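Local coordinates for protein putative ADP-Ribosyltransferase Scabin (PDB 5EWY) that probably transfers ADP-ribose from NAD+ to DNA as a toxin of the plant pathogen Streptomyces scabiei, and here holds an inhibitor, at residues S117-D121 with H122-K126; D151-K154 with W155-Q158. All blocks are in the same frame, centred on the assembly; numbering follows the deposited sequence.

How the interactions relate
Interaction 1 comes first along the chain, and interaction 2 follows it about 25 residues later. Their centres lie 13 Å apart. Residues 117-121 run off the end of strand 115-119. Residues 151-158 lie in the loop that leads into strand 160-164, the antiparallel neighbour of 115-119 in a three-stranded sheet. The two stretches meet where these strands adjoin: Thr-119 OG1 is 2.7 Å from Gln-158 O, a probable hydrogen bond, and Leu-124 also packs near Gln-158. Both contacts touch the inhibitor. They form part of its pocket, which probably overlaps the NAD+ site of this ADP-ribosyltransferase.

Interaction 1 of 2, residues S117-D121 with H122-K126; sequences STTYD and HDLYK. With 5TQ (4-(8-fluoranyl-6-oxidanylidene-1,3,4,5-tetrahydrobenzo[c][1,6]naphthyridin-2-yl)butanoic acid), chain B.
Leu-124 packs back onto Thr-119 across a tight bend. Its CD2 lies 3.8 Å from Thr-119 CB, and its CB also meets Thr-119 CG2. Ser-117 CB lies over one face of the fluorinated ring of the inhibitor, 3.4 Å from its C04. Leu-124 CD2 approaches from the other side of the ring plane, out near the rim, 3.7 Å from the inhibitor's C01. Thr-119 comes close to the fluorine through CB. These residues line part of the inhibitor pocket.

Asp-121 shapes the bend. Its backbone O accepts from Leu-124 N at 3.1 Å, closing a type I beta turn over residues 121-124. Its side chain extends with CG anti to the backbone N (chi1 -178°), which brings OD1 beside the backbone of the turn. There OD1 takes the N-H of Asp-123 at 2.9 Å, from well above the carboxylate plane. A water bridges OD1 to Asp-123 OD2 and lies between two like charges.

Thr-119 fixes the entry to the turn. Its OG1 accepts from Asp-121 N at 2.9 Å, an ST turn, and has Gln-158 O as its second partner. Farther out, His-122 ND1 donates to Asp-123 OD1 at 2.8 Å, nearly in the imidazole plane. His-122 NE2 bonds to Tyr-136 OH, so both ring nitrogens have partners. Ser-117 OG is held by Tyr-106 and Glu-160.

Interaction 2 of 2, residues D151-K154 with W155-Q158; sequences DRHK and WADQ. With 5TQ (4-(8-fluoranyl-6-oxidanylidene-1,3,4,5-tetrahydrobenzo[c][1,6]naphthyridin-2-yl)butanoic acid), chain B.
His-153 lays its imidazole against the backbone of Trp-155 and Ala-156. From CB, the side chain leaves with CG between the backbone N and the carbonyl carbon (chi1 63°), which directs the ring that way. CG stands about equally far from the two amide nitrogens. ND1 comes 3.2 Å from Trp-155 N. CE1 comes close to both Trp-155 C and Ala-156 N, each 3.3 Å away. CD2 meets Ala-156 CB, and NE2 lies 3.6 Å from Ala-156 CA. The Ala-156 methyl lies over the face of the His-153 ring in a CH-pi contact. At the tip, NE2 is hydrogen-bonded to Asn-146 OD1.

The backbone here makes a type I beta turn over residues 153-156, closed by Ala-156 N to His-153 O at 3.1 Å. It runs into a short 3-10 segment that leads to strand 160-164. Ala-156 CB also touches Asp-151 O, at 3.3 Å.

On the outer side of the turn, Lys-154 and Trp-155 lie alongside each other. Lys-154 CG sits over the five-membered ring of the Trp-155 indole, 4.0 Å from its centroid. The lysine chain bends at chi3 (59°) and carries CE to 3.5 Å from Trp-155 NE1. Gln-158 reaches the inhibitor. Its CB meets the fluorine, and its amide group lies near C03.

Interaction 1 of 2, residues S117-D121 with H122-K126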
ATOM      1  N   SER A 117      -3.096   2.930  -2.089  1.00 19.50           N
ATOM      2  CA  SER A 117      -1.726   3.334  -2.362  1.00 18.29           C
ATOM      3  C   SER A 117      -0.826   2.994  -1.194  1.00 16.72           C
ATOM      4  O   SER A 117      -1.166   3.214  -0.034  1.00 17.89           O
ATOM      5  CB  SER A 117      -1.639   4.834  -2.575  1.00 20.17           C
ATOM      6  OG  SER A 117      -2.344   5.198  -3.755  1.00 25.52           O
ATOM      7  N   THR A 118       0.355   2.485  -1.526  1.00 16.43           N
ATOM      8  CA  THR A 118       1.436   2.231  -0.580  1.00 15.39           C
ATOM      9  C   THR A 118       2.710   2.702  -1.253  1.00 14.02           C
ATOM     10  O   THR A 118       2.725   3.047  -2.435  1.00 15.66           O
ATOM     11  CB  THR A 118       1.557   0.741  -0.214  1.00 17.20           C
ATOM     12  OG1 THR A 118       2.070   0.001  -1.330  1.00 16.64           O
ATOM     13  CG2 THR A 118       0.183   0.163   0.234  1.00 17.73           C
ATOM     14  N   THR A 119       3.813   2.651  -0.511  1.00 14.39           N
ATOM     15  CA  THR A 119       5.091   3.080  -1.052  1.00 13.36           C
ATOM     16  C   THR A 119       6.211   2.148  -0.614  1.00 14.98           C
ATOM     17  O   THR A 119       6.190   1.597   0.481  1.00 14.88           O
ATOM     18  CB  THR A 119       5.408   4.541  -0.620  1.00 13.48           C
ATOM     19  OG1 THR A 119       6.687   4.934  -1.096  1.00 15.79           O
ATOM     20  CG2 THR A 119       5.347   4.708   0.872  1.00 16.13           C
ATOM     21  N   TYR A 120       7.246   2.102  -1.448  1.00 15.01           N
ATOM     22  CA  TYR A 120       8.488   1.460  -1.068  1.00 14.20           C
ATOM     23  C   TYR A 120       9.287   2.281  -0.065  1.00 14.86           C
ATOM     24  O   TYR A 120      10.233   1.756   0.536  1.00 16.51           O
ATOM     25  CB  TYR A 120       9.367   1.285  -2.311  1.00 15.75           C
ATOM     26  CG  TYR A 120       8.914   0.285  -3.348  1.00 14.74           C
ATOM     27  CD1 TYR A 120       9.018  -1.075  -3.119  1.00 15.15           C
ATOM     28  CD2 TYR A 120       8.503   0.702  -4.614  1.00 15.06           C
ATOM     29  CE1 TYR A 120       8.667  -2.000  -4.084  1.00 16.61           C
ATOM     30  CE2 TYR A 120       8.133  -0.227  -5.584  1.00 17.58           C
ATOM     31  CZ  TYR A 120       8.247  -1.574  -5.311  1.00 17.29           C
ATOM     32  OH  TYR A 120       7.903  -2.516  -6.255  1.00 20.17           O
ATOM     33  N   ASP A 121       8.945   3.553   0.133  1.00 15.81           N
ATOM     34  CA  ASP A 121       9.753   4.506   0.901  1.00 14.97           C
ATOM     35  C   ASP A 121       9.215   4.642   2.322  1.00 15.08           C
ATOM     36  O   ASP A 121       8.152   5.260   2.547  1.00 14.99           O
ATOM     37  CB  ASP A 121       9.711   5.850   0.173  1.00 14.64           C
ATOM     38  CG  ASP A 121      10.549   6.913   0.827  1.00 18.68           C
ATOM     39  OD1 ASP A 121      11.209   6.653   1.845  1.00 18.40           O
ATOM     40  OD2 ASP A 121      10.530   8.058   0.284  1.00 23.16           O
ATOM     41  N   HIS A 122       9.967   4.102   3.283  1.00 14.26           N
ATOM     42  CA  HIS A 122       9.630   4.224   4.693  1.00 13.36           C
ATOM     43  C   HIS A 122       9.334   5.659   5.104  1.00 14.25           C
ATOM     44  O   HIS A 122       8.502   5.886   6.000  1.00 15.58           O
ATOM     45  CB  HIS A 122      10.778   3.657   5.521  1.00 14.40           C
ATOM     46  CG  HIS A 122      10.609   3.886   6.990  1.00 15.82           C
ATOM     47  ND1 HIS A 122      11.029   5.037   7.619  1.00 16.19           N
ATOM     48  CD2 HIS A 122       9.988   3.146   7.942  1.00 17.84           C
ATOM     49  CE1 HIS A 122      10.697   4.990   8.892  1.00 17.57           C
ATOM     50  NE2 HIS A 122      10.064   3.854   9.121  1.00 19.98           N
ATOM     51  N   ASP A 123      10.045   6.612   4.521  1.00 15.96           N
ATOM     52  CA  ASP A 123      10.008   8.015   4.942  1.00 15.24           C
ATOM     53  C   ASP A 123       8.980   8.877   4.209  1.00 15.51           C
ATOM     54  O   ASP A 123       8.940  10.086   4.445  1.00 17.43           O
ATOM     55  CB  ASP A 123      11.390   8.650   4.777  1.00 14.93           C
ATOM     56  CG  ASP A 123      12.420   8.010   5.646  1.00 18.77           C
ATOM     57  OD1 ASP A 123      12.090   7.507   6.731  1.00 18.44           O
ATOM     58  OD2 ASP A 123      13.572   8.000   5.201  1.00 30.40           O
ATOM     59  N   LEU A 124       8.172   8.304   3.323  1.00 14.54           N
ATOM     60  CA  LEU A 124       7.263   9.149   2.566  1.00 13.48           C
ATOM     61  C   LEU A 124       6.257   9.814   3.489  1.00 14.90           C
ATOM     62  O   LEU A 124       5.702  10.870   3.149  1.00 15.43           O
ATOM     63  CB  LEU A 124       6.562   8.330   1.475  1.00 14.40           C
ATOM     64  CG  LEU A 124       5.813   9.210   0.438  1.00 15.32           C
ATOM     65  CD1 LEU A 124       6.809   9.918  -0.417  1.00 19.68           C
ATOM     66  CD2 LEU A 124       4.962   8.326  -0.413  1.00 16.05           C
ATOM     67  N   TYR A 125       6.003   9.239   4.650  1.00 14.14           N
ATOM     68  CA  TYR A 125       5.091   9.842   5.617  1.00 17.91           C
ATOM     69  C   TYR A 125       5.474  11.279   5.938  1.00 17.47           C
ATOM     70  O   TYR A 125       4.601  12.088   6.282  1.00 18.96           O
ATOM     71  CB  TYR A 125       5.041   9.001   6.915  1.00 17.68           C
ATOM     72  CG  TYR A 125       6.253   9.143   7.805  1.00 16.67           C
ATOM     73  CD1 TYR A 125       6.321  10.108   8.793  1.00 18.80           C
ATOM     74  CD2 TYR A 125       7.329   8.273   7.677  1.00 16.27           C
ATOM     75  CE1 TYR A 125       7.439  10.233   9.585  1.00 17.86           C
ATOM     76  CE2 TYR A 125       8.446   8.393   8.468  1.00 17.50           C
ATOM     77  CZ  TYR A 125       8.489   9.356   9.439  1.00 17.15           C
ATOM     78  OH  TYR A 125       9.584   9.560  10.238  1.00 18.36           O
ATOM     79  N   LYS A 126       6.757  11.631   5.815  1.00 17.06           N
ATOM     80  CA  LYS A 126       7.207  12.983   6.126  1.00 18.32           C
ATOM     81  C   LYS A 126       6.641  14.009   5.157  1.00 19.30           C
ATOM     82  O   LYS A 126       6.655  15.205   5.476  1.00 22.64           O
ATOM     83  CB  LYS A 126       8.739  13.039   6.112  1.00 18.52           C
ATOM     84  CG  LYS A 126       9.397  12.142   7.156  1.00 18.86           C
ATOM     85  CD  LYS A 126      10.898  12.274   7.103  1.00 19.98           C
ATOM     86  CE  LYS A 126      11.553  11.401   8.176  1.00 22.99           C
ATOM     87  NZ  LYS A 126      11.389  11.994   9.520  1.00 23.19           N
TER
HETATM   88  N12 5TQ B 301      -3.630   9.475  -0.153  1.00 27.46           N
HETATM   89  C13 5TQ B 301      -3.694   9.331   1.170  1.00 35.37           C
HETATM   90  C15 5TQ B 301      -4.687  10.251  -0.877  1.00 29.38           C
HETATM   91  C17 5TQ B 301      -6.914   9.024  -0.797  1.00 39.96           C
HETATM   92  C01 5TQ B 301       1.741   6.575  -0.868  1.00 19.58           C
HETATM   93  C02 5TQ B 301       1.888   6.749  -2.238  1.00 19.63           C
HETATM   94  C03 5TQ B 301       0.933   7.437  -2.978  1.00 21.12           C
HETATM   95  C04 5TQ B 301      -0.195   7.939  -2.343  1.00 22.44           C
HETATM   96  C05 5TQ B 301      -0.360   7.796  -0.952  1.00 20.36           C
HETATM   97  C06 5TQ B 301       0.616   7.092  -0.225  1.00 19.35           C
HETATM   98  C07 5TQ B 301       0.468   6.947   1.218  1.00 19.41           C
HETATM   99  C08 5TQ B 301      -1.519   8.313  -0.264  1.00 20.85           C
HETATM  100  C09 5TQ B 301      -1.587   8.111   1.144  1.00 23.81           C
HETATM  101  N10 5TQ B 301      -0.630   7.434   1.825  1.00 18.61           N
HETATM  102  C11 5TQ B 301      -2.567   9.028  -0.861  1.00 25.78           C
HETATM  103  C14 5TQ B 301      -2.748   8.630   1.845  1.00 22.58           C
HETATM  104  C16 5TQ B 301      -6.093  10.196  -0.295  1.00 39.05           C
HETATM  105  C18 5TQ B 301      -6.662   7.781   0.032  1.00 44.55           C
HETATM  106  O19 5TQ B 301       1.336   6.333   1.892  1.00 17.62           O
HETATM  107  F20 5TQ B 301       2.972   6.260  -2.842  1.00 21.50           F
HETATM  108  O21 5TQ B 301      -7.643   7.084   0.405  1.00 32.28           O
HETATM  109  O22 5TQ B 301      -5.497   7.470   0.336  1.00 26.11           O
HETATM  110  O   HOH W   1      12.229   2.409   2.458  1.00 19.63           O
HETATM  111  O   HOH W   2      13.678   6.883   2.705  1.00 39.63           O

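Interaction 2 of 2, residues D151-K154 with W155-Q158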
ATOM      1  N   ASP A 151       8.856   6.398 -14.776  1.00 33.99           N
ATOM      2  CA  ASP A 151       9.430   7.075 -13.617  1.00 33.35           C
ATOM      3  C   ASP A 151       9.672   8.556 -13.870  1.00 33.49           C
ATOM      4  O   ASP A 151      10.479   9.182 -13.171  1.00 37.49           O
ATOM      5  CB  ASP A 151      10.713   6.388 -13.137  1.00 41.00           C
ATOM      6  CG  ASP A 151      11.816   6.383 -14.182  1.00 45.87           C
ATOM      7  OD1 ASP A 151      11.670   7.029 -15.238  1.00 43.30           O
ATOM      8  OD2 ASP A 151      12.847   5.727 -13.933  1.00 55.18           O
ATOM      9  N   ARG A 152       8.965   9.133 -14.837  1.00 40.28           N
ATOM     10  CA  ARG A 152       9.142  10.524 -15.226  1.00 47.21           C
ATOM     11  C   ARG A 152       7.951  11.396 -14.868  1.00 37.42           C
ATOM     12  O   ARG A 152       8.024  12.617 -15.046  1.00 45.41           O
ATOM     13  CB  ARG A 152       9.373  10.619 -16.742  1.00 68.08           C
ATOM     14  CG  ARG A 152      10.542   9.793 -17.249  1.00 87.44           C
ATOM     15  CD  ARG A 152      11.870  10.342 -16.764  1.00104.58           C
ATOM     16  NE  ARG A 152      12.993   9.565 -17.279  1.00112.96           N
ATOM     17  CZ  ARG A 152      13.505   9.701 -18.498  1.00112.54           C
ATOM     18  NH1 ARG A 152      12.998  10.588 -19.345  1.00112.87           N
ATOM     19  NH2 ARG A 152      14.526   8.945 -18.875  1.00108.70           N
ATOM     20  N   HIS A 153       6.859  10.808 -14.390  1.00 36.13           N
ATOM     21  CA  HIS A 153       5.680  11.589 -14.064  1.00 32.59           C
ATOM     22  C   HIS A 153       5.900  12.369 -12.771  1.00 32.02           C
ATOM     23  O   HIS A 153       6.857  12.142 -12.019  1.00 30.78           O
ATOM     24  CB  HIS A 153       4.456  10.682 -13.954  1.00 33.19           C
ATOM     25  CG  HIS A 153       4.548   9.678 -12.851  1.00 27.76           C
ATOM     26  ND1 HIS A 153       4.036   9.895 -11.590  1.00 26.26           N
ATOM     27  CD2 HIS A 153       5.122   8.452 -12.819  1.00 30.55           C
ATOM     28  CE1 HIS A 153       4.275   8.839 -10.833  1.00 27.63           C
ATOM     29  NE2 HIS A 153       4.923   7.946 -11.561  1.00 27.09           N
ATOM     30  N   LYS A 154       4.986  13.313 -12.531  1.00 34.66           N
ATOM     31  CA  LYS A 154       5.158  14.295 -11.469  1.00 32.84           C
ATOM     32  C   LYS A 154       5.426  13.643 -10.121  1.00 29.22           C
ATOM     33  O   LYS A 154       6.174  14.183  -9.302  1.00 31.62           O
ATOM     34  CB  LYS A 154       3.899  15.158 -11.390  1.00 40.34           C
ATOM     35  CG  LYS A 154       3.973  16.264 -10.369  1.00 48.63           C
ATOM     36  CD  LYS A 154       3.005  17.399 -10.697  1.00 58.35           C
ATOM     37  CE  LYS A 154       1.555  16.929 -10.749  1.00 72.33           C
ATOM     38  NZ  LYS A 154       0.613  18.028 -11.144  1.00 78.94           N
ATOM     39  N   TRP A 155       4.784  12.511  -9.856  1.00 27.57           N
ATOM     40  CA  TRP A 155       4.813  11.886  -8.537  1.00 24.58           C
ATOM     41  C   TRP A 155       5.692  10.642  -8.492  1.00 23.52           C
ATOM     42  O   TRP A 155       5.532   9.794  -7.601  1.00 24.87           O
ATOM     43  CB  TRP A 155       3.383  11.581  -8.096  1.00 26.45           C
ATOM     44  CG  TRP A 155       2.618  12.850  -7.907  1.00 28.30           C
ATOM     45  CD1 TRP A 155       1.565  13.285  -8.632  1.00 31.50           C
ATOM     46  CD2 TRP A 155       2.900  13.870  -6.945  1.00 28.19           C
ATOM     47  NE1 TRP A 155       1.150  14.527  -8.179  1.00 34.43           N
ATOM     48  CE2 TRP A 155       1.948  14.891  -7.125  1.00 31.50           C
ATOM     49  CE3 TRP A 155       3.851  14.001  -5.924  1.00 31.82           C
ATOM     50  CZ2 TRP A 155       1.936  16.041  -6.345  1.00 44.72           C
ATOM     51  CZ3 TRP A 155       3.831  15.142  -5.143  1.00 50.75           C
ATOM     52  CH2 TRP A 155       2.880  16.148  -5.359  1.00 57.01           C
ATOM     53  N   ALA A 156       6.656  10.538  -9.406  1.00 23.32           N
ATOM     54  CA  ALA A 156       7.487   9.339  -9.428  1.00 20.79           C
ATOM     55  C   ALA A 156       8.270   9.183  -8.139  1.00 23.27           C
ATOM     56  O   ALA A 156       8.598   8.053  -7.762  1.00 23.67           O
ATOM     57  CB  ALA A 156       8.447   9.384 -10.614  1.00 26.57           C
ATOM     58  N   ASP A 157       8.572  10.291  -7.450  1.00 24.33           N
ATOM     59  CA  ASP A 157       9.365  10.146  -6.234  0.61 26.71           C
ATOM     60  C   ASP A 157       8.565   9.565  -5.079  1.00 24.44           C
ATOM     61  O   ASP A 157       9.155   9.298  -4.026  1.00 27.76           O
ATOM     62  CB  ASP A 157      10.023  11.473  -5.830  0.61 32.05           C
ATOM     63  CG  ASP A 157      11.279  11.784  -6.639  0.61 48.08           C
ATOM     64  OD1 ASP A 157      11.895  10.853  -7.206  0.61 39.56           O
ATOM     65  OD2 ASP A 157      11.661  12.971  -6.696  0.61 59.91           O
ATOM     66  N   GLN A 158       7.283   9.267  -5.270  1.00 20.43           N
ATOM     67  CA  GLN A 158       6.530   8.558  -4.253  1.00 19.82           C
ATOM     68  C   GLN A 158       6.762   7.051  -4.287  1.00 18.70           C
ATOM     69  O   GLN A 158       6.316   6.352  -3.368  1.00 16.88           O
ATOM     70  CB  GLN A 158       5.035   8.784  -4.430  1.00 21.43           C
ATOM     71  CG  GLN A 158       4.556  10.198  -4.292  1.00 25.96           C
ATOM     72  CD  GLN A 158       3.037  10.235  -4.316  1.00 29.47           C
ATOM     73  OE1 GLN A 158       2.386   9.738  -5.272  1.00 33.16           O
ATOM     74  NE2 GLN A 158       2.460  10.789  -3.269  1.00 44.05           N
TER
HETATM   75  N12 5TQ B 301      -3.630   9.475  -0.153  1.00 27.46           N
HETATM   76  C13 5TQ B 301      -3.694   9.331   1.170  1.00 35.37           C
HETATM   77  C15 5TQ B 301      -4.687  10.251  -0.877  1.00 29.38           C
HETATM   78  C17 5TQ B 301      -6.914   9.024  -0.797  1.00 39.96           C
HETATM   79  C01 5TQ B 301       1.741   6.575  -0.868  1.00 19.58           C
HETATM   80  C02 5TQ B 301       1.888   6.749  -2.238  1.00 19.63           C
HETATM   81  C03 5TQ B 301       0.933   7.437  -2.978  1.00 21.12           C
HETATM   82  C04 5TQ B 301      -0.195   7.939  -2.343  1.00 22.44           C
HETATM   83  C05 5TQ B 301      -0.360   7.796  -0.952  1.00 20.36           C
HETATM   84  C06 5TQ B 301       0.616   7.092  -0.225  1.00 19.35           C
HETATM   85  C07 5TQ B 301       0.468   6.947   1.218  1.00 19.41           C
HETATM   86  C08 5TQ B 301      -1.519   8.313  -0.264  1.00 20.85           C
HETATM   87  C09 5TQ B 301      -1.587   8.111   1.144  1.00 23.81           C
HETATM   88  N10 5TQ B 301      -0.630   7.434   1.825  1.00 18.61           N
HETATM   89  C11 5TQ B 301      -2.567   9.028  -0.861  1.00 25.78           C
HETATM   90  C14 5TQ B 301      -2.748   8.630   1.845  1.00 22.58           C
HETATM   91  C16 5TQ B 301      -6.093  10.196  -0.295  1.00 39.05           C
HETATM   92  C18 5TQ B 301      -6.662   7.781   0.032  1.00 44.55           C
HETATM   93  O19 5TQ B 301       1.336   6.333   1.892  1.00 17.62           O
HETATM   94  F20 5TQ B 301       2.972   6.260  -2.842  1.00 21.50           F
HETATM   95  O21 5TQ B 301      -7.643   7.084   0.405  1.00 32.28           O
HETATM   96  O22 5TQ B 301      -5.497   7.470   0.336  1.00 26.11           O
HETATM   97  O   HOH W   3       8.118  13.011  -8.359  1.00 42.61           O